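Local coordinates for DUF3863 domain-containing protein (Parabacteroides distasonis, PDB 3LM3) that is of unknown function but is probably a glycoside hydrolase or carbohydrate deacetylase, at residues A[69-81]-A[95-109]. Residues are numbered along the deposited sequence; the frame is centred on the assembly and turned at random.
Sequences NGRLTWGFTMNAL and VVECQKKYGDEVTYF
Trp74 carries its indole anti to its own carbonyl carbon (chi1 -64°), and Asp104 holds its carboxylate in the same sense (chi1 -71°), a pairing that brings ring N-H and acid together where the helix 95-102 turns into strand 105-108. NE1 of Trp74 donates to OD2 of Asp104 at 2.9 Å, reaching it from above the carboxylate plane, while OD1 accepts from the backbone N of Leu72, also at 2.9 Å. Both oxygens are thus gripped, and OD1 has a further salt bridge to Arg60. The indole is sandwiched: Leu72 CD1 lies over one face, and on the opposite face Val95 CG2 makes a CH-pi contact 3.8 Å from the centroid of the six-membered ring. Cys98 SG approaches the five-membered ring obliquely. An alanine in place of Trp74 would probably leave Asp104 OD2 without its indole donor and open a gap between Leu72 and Val95. Val95 also meets the edge of the Phe76 ring.

Strands 73-76 and 105-108 pair in parallel, with Trp74 N donating to Glu105 O and Thr107 N to Trp74 O, both at 2.8 Å. On the face opposite Trp74, Thr73 OG1 donates to Glu105 OE1 at 2.7 Å through the anti lone pair of the carboxylate, and OE1 also accepts from Gly323 N. Beyond the strand ends, a water bridges Met78 N and Tyr108 OH.

Strands 73-76 and 105-108, joined through helix 86-102 after the short helix 78-82, form a right-handed beta-alpha-beta crossover within the DUF3863 region. Helix 53-64 adds Val56 and Arg60 around Trp74, strand 21-29 pairs with the other edge of strand 73-76, and Thr107 turns toward strand 146-148, where its OG1 is hydrogen-bonded to Ser146 O.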
# COMPACT_ATOMS: atom_id res chain seq x y z
N ASN A 69 4.49 2.09 -22.41
CA ASN A 69 5.51 1.38 -21.66
C ASN A 69 5.02 0.92 -20.30
O ASN A 69 5.79 0.34 -19.52
CB ASN A 69 6.78 2.25 -21.50
CG ASN A 69 7.52 2.45 -22.81
OD1 ASN A 69 7.83 3.58 -23.20
ND2 ASN A 69 7.77 1.36 -23.50
N GLY A 70 3.76 1.19 -19.97
CA GLY A 70 3.26 0.83 -18.64
C GLY A 70 3.05 -0.66 -18.46
O GLY A 70 2.62 -1.39 -19.38
N ARG A 71 3.36 -1.12 -17.25
CA ARG A 71 3.01 -2.48 -16.86
C ARG A 71 2.57 -2.48 -15.42
O ARG A 71 2.80 -1.51 -14.67
CB ARG A 71 4.15 -3.46 -17.11
CG ARG A 71 5.41 -3.09 -16.40
CD ARG A 71 6.26 -2.13 -17.25
NE ARG A 71 7.59 -1.99 -16.71
CZ ARG A 71 8.50 -1.13 -17.16
NH1 ARG A 71 8.23 -0.35 -18.20
NH2 ARG A 71 9.68 -1.06 -16.58
N LEU A 72 1.86 -3.54 -15.05
CA LEU A 72 1.19 -3.64 -13.76
C LEU A 72 1.30 -5.06 -13.22
O LEU A 72 1.76 -5.98 -13.89
CB LEU A 72 -0.25 -3.18 -13.91
CG LEU A 72 -1.18 -3.93 -14.87
CD1 LEU A 72 -1.58 -5.32 -14.37
CD2 LEU A 72 -2.43 -3.05 -15.18
N THR A 73 0.87 -5.23 -11.98
CA THR A 73 0.82 -6.51 -11.32
C THR A 73 -0.59 -7.05 -11.31
O THR A 73 -1.49 -6.39 -10.78
CB THR A 73 1.32 -6.37 -9.88
OG1 THR A 73 2.67 -5.89 -9.90
CG2 THR A 73 1.25 -7.68 -9.10
N TRP A 74 -0.78 -8.24 -11.86
CA TRP A 74 -2.03 -8.98 -11.72
C TRP A 74 -1.93 -9.83 -10.48
O TRP A 74 -1.00 -10.63 -10.35
CB TRP A 74 -2.22 -9.88 -12.93
CG TRP A 74 -2.36 -9.16 -14.24
CD1 TRP A 74 -1.38 -8.96 -15.18
CD2 TRP A 74 -3.56 -8.57 -14.78
NE1 TRP A 74 -1.90 -8.29 -16.26
CE2 TRP A 74 -3.24 -8.04 -16.03
CE3 TRP A 74 -4.89 -8.42 -14.30
CZ2 TRP A 74 -4.18 -7.39 -16.84
CZ3 TRP A 74 -5.82 -7.79 -15.11
CH2 TRP A 74 -5.47 -7.28 -16.37
N GLY A 75 -2.86 -9.68 -9.57
CA GLY A 75 -2.85 -10.44 -8.35
C GLY A 75 -4.09 -11.31 -8.24
O GLY A 75 -5.21 -10.80 -8.33
N PHE A 76 -3.90 -12.62 -8.04
CA PHE A 76 -5.00 -13.59 -7.99
C PHE A 76 -5.14 -14.20 -6.60
O PHE A 76 -4.15 -14.61 -6.00
CB PHE A 76 -4.71 -14.77 -8.92
CG PHE A 76 -4.82 -14.48 -10.40
CD1 PHE A 76 -3.85 -13.76 -11.08
CD2 PHE A 76 -5.89 -14.96 -11.11
CE1 PHE A 76 -3.99 -13.53 -12.46
CE2 PHE A 76 -6.03 -14.72 -12.47
CZ PHE A 76 -5.09 -14.01 -13.13
N THR A 77 -6.37 -14.36 -6.13
CA THR A 77 -6.60 -15.20 -4.97
C THR A 77 -6.41 -16.69 -5.33
O THR A 77 -6.36 -17.05 -6.50
CB THR A 77 -8.01 -15.06 -4.46
OG1 THR A 77 -8.93 -15.54 -5.45
CG2 THR A 77 -8.30 -13.63 -4.08
N MSE A 78 -6.32 -17.55 -4.33
CA MSE A 78 -6.13 -18.97 -4.61
C MSE A 78 -7.29 -19.51 -5.41
O MSE A 78 -7.09 -20.24 -6.37
CB MSE A 78 -5.94 -19.79 -3.34
CG MSE A 78 -5.57 -21.23 -3.65
SE MSE A 78 -3.75 -21.42 -4.30
CE MSE A 78 -2.87 -21.28 -2.55
N ASN A 79 -8.49 -19.14 -5.01
CA ASN A 79 -9.66 -19.65 -5.73
C ASN A 79 -9.71 -19.15 -7.17
O ASN A 79 -10.11 -19.90 -8.07
CB ASN A 79 -10.95 -19.32 -4.95
CG ASN A 79 -11.07 -20.13 -3.66
OD1 ASN A 79 -10.47 -21.21 -3.54
ND2 ASN A 79 -11.76 -19.58 -2.67
N ALA A 80 -9.26 -17.92 -7.43
CA ALA A 80 -9.21 -17.43 -8.81
C ALA A 80 -8.13 -18.15 -9.63
O ALA A 80 -8.28 -18.35 -10.84
CB ALA A 80 -9.00 -15.95 -8.85
N LEU A 81 -7.01 -18.52 -8.98
CA LEU A 81 -5.97 -19.29 -9.67
C LEU A 81 -6.44 -20.68 -10.07
O LEU A 81 -6.05 -21.20 -11.11
CB LEU A 81 -4.73 -19.49 -8.80
CG LEU A 81 -3.85 -18.28 -8.64
CD1 LEU A 81 -2.74 -18.62 -7.63
CD2 LEU A 81 -3.33 -17.79 -10.01
N VAL A 95 -4.16 -12.91 -18.95
CA VAL A 95 -3.12 -12.40 -18.09
C VAL A 95 -1.73 -12.96 -18.48
O VAL A 95 -0.72 -12.24 -18.47
CB VAL A 95 -3.45 -12.66 -16.60
CG1 VAL A 95 -2.23 -12.47 -15.76
CG2 VAL A 95 -4.58 -11.71 -16.16
N VAL A 96 -1.66 -14.24 -18.88
CA VAL A 96 -0.40 -14.80 -19.37
C VAL A 96 0.05 -14.06 -20.66
O VAL A 96 1.23 -13.72 -20.82
CB VAL A 96 -0.51 -16.29 -19.60
CG1 VAL A 96 0.77 -16.82 -20.30
CG2 VAL A 96 -0.72 -17.04 -18.26
N GLU A 97 -0.89 -13.80 -21.56
CA GLU A 97 -0.61 -13.01 -22.77
C GLU A 97 -0.07 -11.65 -22.38
O GLU A 97 0.82 -11.13 -23.03
CB GLU A 97 -1.87 -12.86 -23.61
CG GLU A 97 -2.32 -14.14 -24.32
CD GLU A 97 -3.76 -14.15 -24.86
OE1 GLU A 97 -4.53 -13.18 -24.73
OE2 GLU A 97 -4.16 -15.18 -25.45
N CYS A 98 -0.62 -11.04 -21.33
CA CYS A 98 -0.14 -9.72 -20.86
C CYS A 98 1.27 -9.76 -20.27
O CYS A 98 2.07 -8.84 -20.43
CB CYS A 98 -1.11 -9.16 -19.82
SG CYS A 98 -2.69 -8.62 -20.49
N GLN A 99 1.58 -10.84 -19.55
CA GLN A 99 2.92 -11.02 -19.03
C GLN A 99 3.91 -11.00 -20.21
O GLN A 99 4.95 -10.34 -20.15
CB GLN A 99 2.99 -12.31 -18.21
CG GLN A 99 4.28 -12.53 -17.46
CD GLN A 99 5.45 -12.91 -18.34
OE1 GLN A 99 5.29 -13.65 -19.32
NE2 GLN A 99 6.65 -12.47 -17.95
N LYS A 100 3.59 -11.73 -21.26
CA LYS A 100 4.47 -11.85 -22.43
C LYS A 100 4.54 -10.54 -23.23
O LYS A 100 5.63 -10.13 -23.69
CB LYS A 100 3.97 -13.01 -23.30
CG LYS A 100 4.17 -14.36 -22.64
CD LYS A 100 3.59 -15.50 -23.47
CE LYS A 100 3.66 -16.83 -22.71
NZ LYS A 100 2.87 -17.90 -23.41
N LYS A 101 3.40 -9.89 -23.41
CA LYS A 101 3.31 -8.71 -24.27
C LYS A 101 3.84 -7.45 -23.62
O LYS A 101 4.53 -6.66 -24.27
CB LYS A 101 1.88 -8.49 -24.72
CG LYS A 101 1.73 -7.33 -25.70
CD LYS A 101 0.30 -7.19 -26.20
CE LYS A 101 -0.02 -8.21 -27.26
NZ LYS A 101 0.88 -8.04 -28.43
N TYR A 102 3.49 -7.25 -22.35
CA TYR A 102 3.77 -6.00 -21.65
C TYR A 102 4.82 -6.12 -20.57
O TYR A 102 5.30 -5.11 -20.05
CB TYR A 102 2.47 -5.46 -20.97
CG TYR A 102 1.32 -5.22 -21.89
CD1 TYR A 102 1.36 -4.21 -22.83
CD2 TYR A 102 0.20 -6.02 -21.83
CE1 TYR A 102 0.27 -4.01 -23.67
CE2 TYR A 102 -0.87 -5.82 -22.66
CZ TYR A 102 -0.84 -4.82 -23.59
OH TYR A 102 -1.89 -4.62 -24.48
N GLY A 103 5.11 -7.35 -20.15
CA GLY A 103 5.95 -7.55 -18.98
C GLY A 103 5.18 -7.29 -17.69
O GLY A 103 5.77 -6.97 -16.64
N ASP A 104 3.86 -7.45 -17.72
CA ASP A 104 3.08 -7.40 -16.48
C ASP A 104 3.58 -8.52 -15.57
O ASP A 104 4.05 -9.54 -16.04
CB ASP A 104 1.58 -7.57 -16.71
CG ASP A 104 0.91 -6.38 -17.40
OD1 ASP A 104 1.50 -5.28 -17.38
OD2 ASP A 104 -0.21 -6.62 -17.90
N GLU A 105 3.43 -8.31 -14.27
CA GLU A 105 3.73 -9.31 -13.25
C GLU A 105 2.45 -10.12 -12.97
O GLU A 105 1.34 -9.59 -13.06
CB GLU A 105 4.21 -8.59 -11.97
CG GLU A 105 4.50 -9.43 -10.77
CD GLU A 105 5.19 -8.66 -9.68
OE1 GLU A 105 4.76 -7.54 -9.35
OE2 GLU A 105 6.19 -9.17 -9.12
N VAL A 106 2.61 -11.38 -12.58
CA VAL A 106 1.51 -12.24 -12.20
C VAL A 106 1.84 -12.84 -10.86
O VAL A 106 2.87 -13.52 -10.69
CB VAL A 106 1.33 -13.37 -13.23
CG1 VAL A 106 0.07 -14.24 -12.86
CG2 VAL A 106 1.21 -12.79 -14.67
N THR A 107 1.00 -12.56 -9.87
CA THR A 107 1.30 -13.05 -8.54
C THR A 107 0.07 -13.32 -7.70
O THR A 107 -1.07 -13.25 -8.17
CB THR A 107 2.30 -12.09 -7.79
OG1 THR A 107 2.88 -12.82 -6.70
CG2 THR A 107 1.59 -10.80 -7.30
N TYR A 108 0.32 -13.77 -6.48
CA TYR A 108 -0.68 -14.19 -5.50
C TYR A 108 -1.15 -12.99 -4.69
O TYR A 108 -0.35 -12.17 -4.21
CB TYR A 108 -0.05 -15.24 -4.58
CG TYR A 108 -0.98 -15.95 -3.62
CD1 TYR A 108 -2.23 -16.35 -4.02
CD2 TYR A 108 -0.59 -16.24 -2.31
CE1 TYR A 108 -3.11 -17.01 -3.13
CE2 TYR A 108 -1.45 -16.92 -1.44
CZ TYR A 108 -2.72 -17.28 -1.86
OH TYR A 108 -3.68 -17.93 -1.08
N PHE A 109 -2.47 -12.92 -4.48
CA PHE A 109 -3.16 -11.86 -3.72
C PHE A 109 -4.16 -12.55 -2.79
O PHE A 109 -5.33 -12.69 -3.14
CB PHE A 109 -3.87 -10.88 -4.67
CG PHE A 109 -4.20 -9.55 -4.07
CD1 PHE A 109 -4.72 -9.43 -2.80
CD2 PHE A 109 -4.01 -8.39 -4.79
CE1 PHE A 109 -5.03 -8.17 -2.26
CE2 PHE A 109 -4.30 -7.15 -4.27
CZ PHE A 109 -4.80 -7.04 -2.98
O HOH W 1 4.49 -2.52 -21.17
O HOH W 2 -6.51 -16.76 -1.45